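RmpD (Hexulose-6-phosphate synthase) (PDB 3EXR) is a TIM-barrel protein of the HUMPS family that assembles as two subunits. Local coordinates at residues 61-66 and 84-89; 113-118 and 137-142; 6-11 and 29-34; 170-175 and 190-195. One frame throughout, in Å; residues are numbered along the deposited sequence.

Overall arrangement
All four contacts are buried and each joins two neighbouring strands of one closed parallel eight-stranded barrel. In barrel order, contact 3 pairs strands 7-12 and 33-36, contact 1 strands 60-67 and 85-89, contact 2 strands 113-117 and 137-141, and contact 4 strands 170-174 and 192-195; strand 192-195 closes the ring against strand 7-12. Along the chain a helix connects the paired strands in contacts 1 to 3, whereas the connection in contact 4 has none. Contacts 1 and 3 each bring an aspartate to a backbone N-H, contact 2 runs a row of amides and a carboxylate, and contact 4 leans on aromatic packing. Of the four, contact 1 alone is touched by the second subunit.

Contact 1. Residues 61-66 and 84-89; sequences IVADTK and DWMTCI
In the beta-alpha-beta unit of the TIM barrel built from strand 60-67, helix 71-79 and strand 85-89, Val-62 pairs with Trp-85 and Ala-63 with Met-86 in parallel. Ile-61 O accepts two N-H groups, from Asp-84 N at 2.8 Å and Trp-85 N at 3.1 Å. Ala-63 N bonds to Trp-85 O, and Thr-87 N returns to Ala-63 O. Asp-84 OD2 takes the N-H of Ile-61 on its anti side and also forms salt bridges with Arg-53 and Lys-111. On the face carrying Val-62, its CG2 methyl meets CE3 of the Trp-85 indole at 3.6 Å, oblique to the ring. The face carrying Met-86 looks to helix 71-79, where Val-74 touches both Met-86 and Thr-65; here Met-86 SD lies 3.3 Å from Thr-65 OG1, the two side chains crossing at about a right angle. Thr-87 has OG1 between its backbone N and carbonyl carbon (chi1 60°). Thr-87 OG1 accepts from Lys-66 N at 2.9 Å and donates to the anti lone pair of Asp-64 OD1 at 2.7 Å, while Lys-66 NZ, in a salt bridge with that carboxylate, meets the syn lone pair of Asp-64 OD1 at 2.8 Å.

Contact 2. Residues 113-118 and 137-142; sequences EIQVEL and QAIYHQ
Val-116 pairs with Ala-138 and Glu-117 with Ile-139 in the beta-alpha-beta unit of strand 113-117, helix 124-132 and strand 137-141, two adjacent parallel staves of the TIM barrel. Three backbone bonds join them: Val-116 N to Gln-137 O, Ile-139 N to Val-116 O at 2.7 Å, and Leu-118 N to Ile-139 O.

The side-chain hydrogen bonds form a short relay centred on the amide of Gln-137. Gln-137 NE2 donates to Glu-113 OE1 at 3.1 Å, almost straight (174° at the hydrogen), but arrives from above the carboxylate plane. Gln-137 OE1 receives Gln-115 NE2 at 2.8 Å, again from above the carbonyl plane; the two amide planes stand 79° apart. Glu-113 OE1 is held from a second quarter by a salt bridge to Arg-170, which should favour the charged carboxylate.

Van der Waals contacts flank this row. Ile-139 CD1 touches Gln-115 NE2 at 3.7 Å, and CB, CG1 and CG2 of Ile-139 lie against the carboxylate of Glu-117, whose chain bends at chi2 (-78°). The apolar packing is on the opposite side of the sheet, where Leu-118 CD1 lies 4.0 Å from both Ala-138 CB and Tyr-140 CD1; the tyrosine hydroxyl bonds to Asp-157 of helix 155-167.

A water bridges the two segments toward their C-terminal ends: it donates to Leu-118 O at 2.7 Å, accepts from His-141 N at 3.0 Å, and lies over the centre of the Tyr-140 ring.

Contact 3. Residues 6-11 and 29-34; sequences PNLQVA and NEVDVI
In Asp-32, chi1 (-55°) sets CG anti to the carbonyl carbon and chi2 (-58°) turns OD2 to Leu-8 N, while Gln-9 holds CG anti to its backbone N and extends beyond it across Val-33. These are side chains of the first beta-alpha-beta unit of the TIM barrel, strand 7-12, helix 17-27 and strand 33-36. Asp-32 OD2 accepts Leu-8 N through its anti lone pair at 2.8 Å, in a nearly straight bond (173° at the hydrogen). In return Leu-8 O takes two donors, Asp-32 N at 2.8 Å and Val-33 N at 3.2 Å. The next bond runs from Val-10 N to Val-33 O, so the parallel pairing of Gln-9 with Val-33 and Val-10 with Ile-34 begins directly beyond the aspartate.

On the inner face, Gln-9 lays CB and CG against Val-33, and Gln-9 OE1 comes within 3.3 Å of Val-33 CG1; the amide nitrogen goes on to Glu-35. Val-33 CG2 rests on Asn-7 CB at 4.0 Å. The face of Leu-8 and Val-10 is apolar. Val-10 CG1 lies 4.0 Å from Val-31 CG2 and 4.1 Å from Ile-34 CG1, and Leu-8 CD2 packs on Val-31 CG1, with Phe-212 of helix 205-220 also touching Leu-8.

Asp-32 OD2 also forms a salt bridge with Lys-213 of that same helix. OD2 thus ties the start of the strand pair to the last helix; the two donors, ammonium and backbone N-H, would probably favour the ionised carboxylate.

Contact 4. Residues 170-175 and 190-195; sequences RVSVTG and VFTFIA
Arg-170 lies alongside Phe-191, both side chains pointing the same way, at the start of the pairing of strands 170-174 and 192-195 in the TIM barrel. Arg-170 CB stands over one face of the Phe-191 ring in a CH-pi contact, 4.0 Å from the centroid and offset toward the rim. Arg-170 CG follows at 3.8 Å from Phe-191 CD1, and Arg-170 CD at 3.8 Å from Phe-191 CE1. The chain then bends at chi3 (-62°), and Arg-170 NH1 passes 4.2 Å from Phe-191 CZ. The guanidinium is turned 71° from the ring plane and its cation-pi attraction is weak at most; NH2 instead bonds Ser-136 OG, besides meeting Glu-113.

Backbone bonds run from Phe-191 N to Val-171 O, Val-173 N to Thr-192 O and Ile-194 N to Val-173 O. Val-173 CG2 presses on Phe-193 CD1 at 3.4 Å, and Val-190 CG1 sits over the centre of the Phe-193 ring. At the far end a water accepts from Gly-175 N at 2.8 Å and donates to Ile-194 O at 2.7 Å.

The aliphatic part of Arg-170 packs on the ring while its guanidinium turns to outside partners, so the attraction across this contact is probably mainly van der Waals plus the backbone bonds.

Contact 1. Residues 61-66 and 84-89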
# COMPACT_ATOMS: atom_id res chain seq x y z
N ILE A 61 -1.13 1.23 18.81
CA ILE A 61 -1.39 2.03 17.60
C ILE A 61 -0.81 1.32 16.38
O ILE A 61 0.34 0.89 16.39
CB ILE A 61 -0.76 3.43 17.73
CG1 ILE A 61 -1.43 4.22 18.85
CG2 ILE A 61 -0.86 4.22 16.40
CD1 ILE A 61 -0.86 5.52 19.11
N VAL A 62 -1.63 1.19 15.35
CA VAL A 62 -1.29 0.52 14.10
C VAL A 62 -1.16 1.58 13.01
O VAL A 62 -2.04 2.43 12.87
CB VAL A 62 -2.40 -0.46 13.69
CG1 VAL A 62 -2.01 -1.21 12.41
CG2 VAL A 62 -2.69 -1.45 14.81
N ALA A 63 -0.02 1.55 12.32
CA ALA A 63 0.16 2.33 11.08
C ALA A 63 -0.10 1.34 9.93
O ALA A 63 0.73 0.48 9.62
CB ALA A 63 1.56 2.89 11.00
N ASP A 64 -1.25 1.50 9.28
CA ASP A 64 -1.68 0.56 8.24
C ASP A 64 -1.13 1.03 6.90
O ASP A 64 -1.87 1.52 6.07
CB ASP A 64 -3.20 0.47 8.27
CG ASP A 64 -3.78 -0.46 7.23
OD1 ASP A 64 -3.12 -1.38 6.73
OD2 ASP A 64 -4.98 -0.28 6.89
N THR A 65 0.17 0.84 6.69
CA THR A 65 0.80 1.30 5.45
C THR A 65 0.70 0.30 4.30
O THR A 65 0.96 0.64 3.16
CB THR A 65 2.29 1.60 5.64
OG1 THR A 65 2.95 0.42 6.11
CG2 THR A 65 2.49 2.65 6.70
N LYS A 66 0.38 -0.96 4.60
CA LYS A 66 0.34 -2.02 3.59
C LYS A 66 1.62 -1.98 2.76
O LYS A 66 1.62 -2.08 1.53
CB LYS A 66 -0.92 -1.91 2.73
CG LYS A 66 -2.17 -2.24 3.54
CD LYS A 66 -3.44 -2.30 2.70
CE LYS A 66 -4.66 -2.80 3.48
NZ LYS A 66 -5.00 -1.97 4.69
N ASP A 84 3.06 1.08 17.11
CA ASP A 84 3.44 -0.24 17.63
C ASP A 84 3.49 -1.31 16.54
O ASP A 84 4.47 -2.06 16.44
CB ASP A 84 2.45 -0.66 18.71
CG ASP A 84 2.50 0.25 19.93
OD1 ASP A 84 3.62 0.51 20.47
OD2 ASP A 84 1.44 0.71 20.38
N TRP A 85 2.43 -1.37 15.74
CA TRP A 85 2.29 -2.36 14.69
C TRP A 85 2.23 -1.65 13.36
O TRP A 85 1.66 -0.58 13.28
CB TRP A 85 1.01 -3.18 14.85
CG TRP A 85 0.94 -3.94 16.14
CD1 TRP A 85 1.97 -4.21 16.98
CD2 TRP A 85 -0.24 -4.50 16.75
NE1 TRP A 85 1.52 -4.92 18.07
CE2 TRP A 85 0.17 -5.11 17.95
CE3 TRP A 85 -1.59 -4.53 16.39
CZ2 TRP A 85 -0.73 -5.76 18.80
CZ3 TRP A 85 -2.50 -5.17 17.24
CH2 TRP A 85 -2.06 -5.77 18.43
N MET A 86 2.84 -2.25 12.35
CA MET A 86 2.69 -1.78 10.98
C MET A 86 2.29 -2.93 10.07
O MET A 86 2.79 -4.07 10.22
CB MET A 86 3.99 -1.17 10.46
CG MET A 86 3.81 -0.44 9.15
SD MET A 86 5.29 0.20 8.38
CE MET A 86 6.03 -1.27 7.63
N THR A 87 1.42 -2.66 9.11
CA THR A 87 1.09 -3.66 8.11
C THR A 87 2.04 -3.68 6.91
O THR A 87 2.48 -2.63 6.40
CB THR A 87 -0.37 -3.53 7.60
OG1 THR A 87 -0.58 -2.24 7.01
CG2 THR A 87 -1.39 -3.68 8.75
N CYS A 88 2.33 -4.89 6.43
CA CYS A 88 2.93 -5.09 5.11
C CYS A 88 1.94 -5.88 4.30
O CYS A 88 1.30 -6.82 4.82
CB CYS A 88 4.20 -5.93 5.21
SG CYS A 88 5.67 -5.07 5.75
N ILE A 89 1.79 -5.49 3.03
CA ILE A 89 0.99 -6.27 2.10
C ILE A 89 1.68 -7.63 1.90
O ILE A 89 2.90 -7.74 1.96
CB ILE A 89 0.77 -5.47 0.76
CG1 ILE A 89 -0.32 -6.11 -0.12
CG2 ILE A 89 2.07 -5.25 0.01
CD1 ILE A 89 -1.71 -6.06 0.54

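Contact 2. Residues 113-118 and 137-142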
# COMPACT_ATOMS: atom_id res chain seq x y z
N GLU A 113 6.00 -4.62 15.97
CA GLU A 113 5.67 -5.81 15.19
C GLU A 113 5.16 -5.45 13.80
O GLU A 113 4.57 -4.37 13.60
CB GLU A 113 4.55 -6.60 15.87
CG GLU A 113 4.91 -7.31 17.17
CD GLU A 113 3.93 -8.42 17.48
OE1 GLU A 113 3.70 -9.29 16.61
OE2 GLU A 113 3.39 -8.40 18.60
N ILE A 114 5.33 -6.41 12.89
CA ILE A 114 4.75 -6.39 11.56
C ILE A 114 3.53 -7.32 11.52
O ILE A 114 3.48 -8.38 12.19
CB ILE A 114 5.82 -6.79 10.50
CG1 ILE A 114 7.03 -5.86 10.61
CG2 ILE A 114 5.25 -6.79 9.08
CD1 ILE A 114 6.75 -4.39 10.45
N GLN A 115 2.53 -6.89 10.75
CA GLN A 115 1.32 -7.67 10.48
C GLN A 115 1.20 -7.83 8.97
O GLN A 115 1.34 -6.85 8.25
CB GLN A 115 0.08 -6.93 10.98
CG GLN A 115 0.11 -6.44 12.42
CD GLN A 115 -1.18 -5.73 12.79
OE1 GLN A 115 -1.51 -4.71 12.17
NE2 GLN A 115 -1.95 -6.30 13.74
N VAL A 116 0.88 -9.04 8.51
CA VAL A 116 0.70 -9.29 7.09
C VAL A 116 -0.78 -9.15 6.71
O VAL A 116 -1.67 -9.88 7.17
CB VAL A 116 1.18 -10.68 6.67
CG1 VAL A 116 1.06 -10.84 5.14
CG2 VAL A 116 2.64 -10.91 7.07
N GLU A 117 -1.03 -8.20 5.81
CA GLU A 117 -2.34 -7.96 5.21
C GLU A 117 -2.59 -8.93 4.06
O GLU A 117 -1.83 -8.97 3.10
CB GLU A 117 -2.44 -6.50 4.73
CG GLU A 117 -2.87 -5.52 5.83
CD GLU A 117 -4.37 -5.53 6.14
OE1 GLU A 117 -5.09 -6.36 5.57
OE2 GLU A 117 -4.82 -4.70 6.95
N LEU A 118 -3.63 -9.74 4.20
CA LEU A 118 -3.91 -10.85 3.28
C LEU A 118 -4.85 -10.43 2.18
O LEU A 118 -6.03 -10.16 2.44
CB LEU A 118 -4.46 -12.05 4.06
CG LEU A 118 -3.55 -12.62 5.15
CD1 LEU A 118 -4.26 -13.71 5.91
CD2 LEU A 118 -2.26 -13.19 4.59
N GLN A 137 1.77 -12.19 12.88
CA GLN A 137 0.42 -11.62 12.82
C GLN A 137 -0.03 -11.53 11.38
O GLN A 137 0.76 -11.15 10.49
CB GLN A 137 0.36 -10.23 13.44
CG GLN A 137 0.48 -10.19 14.94
CD GLN A 137 -0.04 -8.87 15.50
OE1 GLN A 137 -1.21 -8.55 15.30
NE2 GLN A 137 0.81 -8.12 16.20
N ALA A 138 -1.29 -11.85 11.15
CA ALA A 138 -1.91 -11.78 9.83
C ALA A 138 -3.31 -11.21 9.95
O ALA A 138 -4.01 -11.49 10.92
CB ALA A 138 -1.96 -13.14 9.18
N ILE A 139 -3.70 -10.42 8.94
CA ILE A 139 -5.03 -9.80 8.94
C ILE A 139 -5.86 -10.45 7.84
O ILE A 139 -5.53 -10.34 6.65
CB ILE A 139 -4.94 -8.27 8.60
CG1 ILE A 139 -3.82 -7.54 9.37
CG2 ILE A 139 -6.29 -7.63 8.77
CD1 ILE A 139 -3.86 -7.68 10.83
N TYR A 140 -6.93 -11.10 8.25
CA TYR A 140 -7.82 -11.83 7.35
C TYR A 140 -9.14 -11.06 7.17
O TYR A 140 -9.78 -10.72 8.17
CB TYR A 140 -8.09 -13.26 7.88
CG TYR A 140 -8.74 -14.16 6.86
CD1 TYR A 140 -7.98 -15.07 6.12
CD2 TYR A 140 -10.11 -14.07 6.60
CE1 TYR A 140 -8.56 -15.86 5.14
CE2 TYR A 140 -10.70 -14.86 5.61
CZ TYR A 140 -9.92 -15.76 4.89
OH TYR A 140 -10.48 -16.56 3.94
N HIS A 141 -9.52 -10.81 5.91
CA HIS A 141 -10.73 -10.09 5.55
C HIS A 141 -11.83 -11.04 5.13
O HIS A 141 -11.58 -11.99 4.37
CB HIS A 141 -10.45 -9.17 4.35
CG HIS A 141 -9.54 -8.03 4.66
ND1 HIS A 141 -8.18 -8.18 4.85
CD2 HIS A 141 -9.80 -6.72 4.83
CE1 HIS A 141 -7.65 -7.00 5.12
NE2 HIS A 141 -8.61 -6.10 5.12
N GLN A 142 -13.06 -10.79 5.59
CA GLN A 142 -14.18 -11.54 5.05
C GLN A 142 -14.17 -11.49 3.52
O GLN A 142 -13.87 -10.46 2.89
CB GLN A 142 -15.52 -11.04 5.58
CG GLN A 142 -16.59 -12.10 5.36
CD GLN A 142 -18.01 -11.67 5.67
OE1 GLN A 142 -18.27 -10.53 6.07
NE2 GLN A 142 -18.96 -12.60 5.48
O HOH W 1 -7.12 -3.94 6.70
O HOH W 2 -7.96 -11.75 3.57

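Contact 3. Residues 6-11 and 29-34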
# COMPACT_ATOMS: atom_id res chain seq x y z
N PRO A 6 -9.71 -11.54 23.14
CA PRO A 6 -9.52 -10.86 21.85
C PRO A 6 -9.57 -9.34 22.03
O PRO A 6 -10.40 -8.84 22.79
CB PRO A 6 -10.69 -11.33 21.00
CG PRO A 6 -11.05 -12.71 21.61
CD PRO A 6 -10.81 -12.53 23.10
N ASN A 7 -8.71 -8.63 21.28
CA ASN A 7 -8.71 -7.19 21.26
C ASN A 7 -9.88 -6.68 20.44
O ASN A 7 -10.33 -7.33 19.51
CB ASN A 7 -7.42 -6.67 20.60
CG ASN A 7 -6.17 -6.90 21.42
OD1 ASN A 7 -5.14 -7.32 20.87
ND2 ASN A 7 -6.21 -6.58 22.72
N LEU A 8 -10.37 -5.49 20.80
CA LEU A 8 -11.19 -4.69 19.95
C LEU A 8 -10.31 -3.59 19.36
O LEU A 8 -9.72 -2.80 20.09
CB LEU A 8 -12.33 -4.04 20.73
CG LEU A 8 -13.15 -3.02 19.93
CD1 LEU A 8 -13.67 -3.57 18.60
CD2 LEU A 8 -14.28 -2.45 20.74
N GLN A 9 -10.26 -3.56 18.03
CA GLN A 9 -9.50 -2.56 17.28
C GLN A 9 -10.45 -1.72 16.46
O GLN A 9 -11.39 -2.25 15.88
CB GLN A 9 -8.48 -3.27 16.40
CG GLN A 9 -7.77 -2.40 15.42
CD GLN A 9 -6.58 -3.13 14.77
OE1 GLN A 9 -5.96 -3.96 15.42
NE2 GLN A 9 -6.27 -2.82 13.53
N VAL A 10 -10.19 -0.42 16.39
CA VAL A 10 -10.94 0.46 15.49
C VAL A 10 -10.03 0.96 14.37
O VAL A 10 -8.94 1.46 14.62
CB VAL A 10 -11.58 1.69 16.22
CG1 VAL A 10 -10.52 2.60 16.86
CG2 VAL A 10 -12.42 2.50 15.27
N ALA A 11 -10.49 0.73 13.14
CA ALA A 11 -9.83 1.23 11.95
C ALA A 11 -10.38 2.61 11.63
O ALA A 11 -11.60 2.81 11.62
CB ALA A 11 -10.11 0.28 10.77
N ASN A 29 -11.18 5.39 24.32
CA ASN A 29 -11.12 4.86 25.67
C ASN A 29 -11.71 3.46 25.79
O ASN A 29 -11.42 2.73 26.74
CB ASN A 29 -11.84 5.81 26.63
CG ASN A 29 -11.04 7.07 26.90
OD1 ASN A 29 -9.84 7.18 26.56
ND2 ASN A 29 -11.69 8.05 27.54
N GLU A 30 -12.55 3.10 24.83
CA GLU A 30 -13.28 1.84 24.88
C GLU A 30 -12.64 0.71 24.09
O GLU A 30 -13.08 -0.44 24.20
CB GLU A 30 -14.71 2.04 24.40
CG GLU A 30 -15.48 3.12 25.16
CD GLU A 30 -15.67 2.80 26.64
OE1 GLU A 30 -15.78 1.60 27.01
OE2 GLU A 30 -15.71 3.76 27.45
N VAL A 31 -11.62 1.02 23.29
CA VAL A 31 -10.98 0.02 22.44
C VAL A 31 -9.59 -0.29 22.94
O VAL A 31 -9.05 0.45 23.77
CB VAL A 31 -10.94 0.47 20.93
CG1 VAL A 31 -12.35 0.85 20.47
CG2 VAL A 31 -9.97 1.61 20.70
N ASP A 32 -9.03 -1.39 22.45
CA ASP A 32 -7.68 -1.83 22.82
C ASP A 32 -6.63 -1.35 21.82
O ASP A 32 -5.45 -1.22 22.17
CB ASP A 32 -7.66 -3.35 22.88
CG ASP A 32 -8.70 -3.89 23.81
OD1 ASP A 32 -8.63 -3.49 25.00
OD2 ASP A 32 -9.59 -4.67 23.39
N VAL A 33 -7.04 -1.20 20.57
CA VAL A 33 -6.10 -0.86 19.49
C VAL A 33 -6.73 0.20 18.56
O VAL A 33 -7.91 0.08 18.19
CB VAL A 33 -5.76 -2.11 18.62
CG1 VAL A 33 -4.67 -1.83 17.63
CG2 VAL A 33 -5.43 -3.34 19.47
N ILE A 34 -5.96 1.22 18.20
CA ILE A 34 -6.41 2.26 17.26
C ILE A 34 -5.52 2.22 16.03
O ILE A 34 -4.29 2.24 16.13
CB ILE A 34 -6.36 3.68 17.89
CG1 ILE A 34 -7.24 3.72 19.14
CG2 ILE A 34 -6.87 4.72 16.90
CD1 ILE A 34 -7.00 4.87 20.01

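Contact 4. Residues 170-175 and 190-195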
# COMPACT_ATOMS: atom_id res chain seq x y z
N ARG A 170 -1.12 -15.06 15.24
CA ARG A 170 -2.15 -14.26 15.88
C ARG A 170 -2.93 -13.59 14.76
O ARG A 170 -2.39 -12.73 14.06
CB ARG A 170 -1.55 -13.24 16.85
CG ARG A 170 -1.22 -13.85 18.24
CD ARG A 170 -0.23 -12.98 19.04
NE ARG A 170 1.04 -12.90 18.32
CZ ARG A 170 1.80 -11.82 18.20
NH1 ARG A 170 1.51 -10.69 18.83
NH2 ARG A 170 2.88 -11.90 17.44
N VAL A 171 -4.17 -14.03 14.57
CA VAL A 171 -4.98 -13.63 13.44
C VAL A 171 -5.99 -12.54 13.85
O VAL A 171 -6.74 -12.66 14.81
CB VAL A 171 -5.70 -14.84 12.81
CG1 VAL A 171 -6.66 -14.42 11.70
CG2 VAL A 171 -4.68 -15.83 12.29
N SER A 172 -5.96 -11.43 13.12
CA SER A 172 -6.98 -10.41 13.23
C SER A 172 -7.99 -10.62 12.12
O SER A 172 -7.62 -10.98 11.00
CB SER A 172 -6.37 -9.02 13.06
OG SER A 172 -5.49 -8.73 14.09
N VAL A 173 -9.28 -10.42 12.43
CA VAL A 173 -10.29 -10.50 11.38
C VAL A 173 -10.98 -9.14 11.22
O VAL A 173 -11.08 -8.35 12.16
CB VAL A 173 -11.35 -11.62 11.66
CG1 VAL A 173 -10.75 -12.99 11.66
CG2 VAL A 173 -12.07 -11.37 12.97
N THR A 174 -11.46 -8.89 10.00
CA THR A 174 -12.19 -7.66 9.70
C THR A 174 -13.24 -7.92 8.66
O THR A 174 -13.08 -8.82 7.82
CB THR A 174 -11.22 -6.55 9.24
OG1 THR A 174 -11.93 -5.31 9.17
CG2 THR A 174 -10.66 -6.82 7.86
N GLY A 175 -14.34 -7.16 8.74
CA GLY A 175 -15.48 -7.32 7.83
C GLY A 175 -16.58 -8.15 8.46
O GLY A 175 -16.30 -9.19 9.03
N VAL A 190 -9.47 -15.98 17.97
CA VAL A 190 -9.21 -14.72 17.25
C VAL A 190 -8.38 -13.81 18.15
O VAL A 190 -8.70 -13.62 19.32
CB VAL A 190 -10.54 -14.00 16.88
CG1 VAL A 190 -10.30 -12.59 16.33
CG2 VAL A 190 -11.35 -14.83 15.89
N PHE A 191 -7.33 -13.21 17.59
CA PHE A 191 -6.44 -12.32 18.36
C PHE A 191 -7.02 -10.92 18.53
O PHE A 191 -6.99 -10.36 19.61
CB PHE A 191 -5.05 -12.26 17.70
CG PHE A 191 -4.13 -11.21 18.28
CD1 PHE A 191 -3.66 -11.31 19.58
CD2 PHE A 191 -3.71 -10.14 17.50
CE1 PHE A 191 -2.82 -10.37 20.12
CE2 PHE A 191 -2.83 -9.19 18.04
CZ PHE A 191 -2.40 -9.31 19.35
N THR A 192 -7.56 -10.39 17.43
CA THR A 192 -8.15 -9.07 17.38
C THR A 192 -9.31 -9.02 16.42
O THR A 192 -9.22 -9.58 15.32
CB THR A 192 -7.10 -8.02 16.91
OG1 THR A 192 -6.02 -7.95 17.84
CG2 THR A 192 -7.72 -6.62 16.84
N PHE A 193 -10.39 -8.35 16.83
CA PHE A 193 -11.52 -8.03 15.95
C PHE A 193 -11.37 -6.55 15.52
O PHE A 193 -11.31 -5.67 16.38
CB PHE A 193 -12.85 -8.23 16.66
CG PHE A 193 -13.18 -9.69 16.88
CD1 PHE A 193 -13.73 -10.45 15.85
CD2 PHE A 193 -12.91 -10.30 18.10
CE1 PHE A 193 -14.02 -11.82 16.06
CE2 PHE A 193 -13.21 -11.65 18.30
CZ PHE A 193 -13.76 -12.40 17.29
N ILE A 194 -11.32 -6.28 14.22
CA ILE A 194 -11.13 -4.91 13.71
C ILE A 194 -12.47 -4.38 13.22
O ILE A 194 -12.98 -4.86 12.21
CB ILE A 194 -10.13 -4.86 12.55
CG1 ILE A 194 -8.78 -5.47 12.94
CG2 ILE A 194 -9.97 -3.41 12.08
CD1 ILE A 194 -7.84 -5.64 11.74
N ALA A 195 -13.03 -3.42 13.95
CA ALA A 195 -14.26 -2.76 13.57
C ALA A 195 -13.90 -1.40 13.00
O ALA A 195 -12.77 -0.92 13.16
CB ALA A 195 -15.18 -2.61 14.78
O HOH W 3 -14.95 -4.92 10.37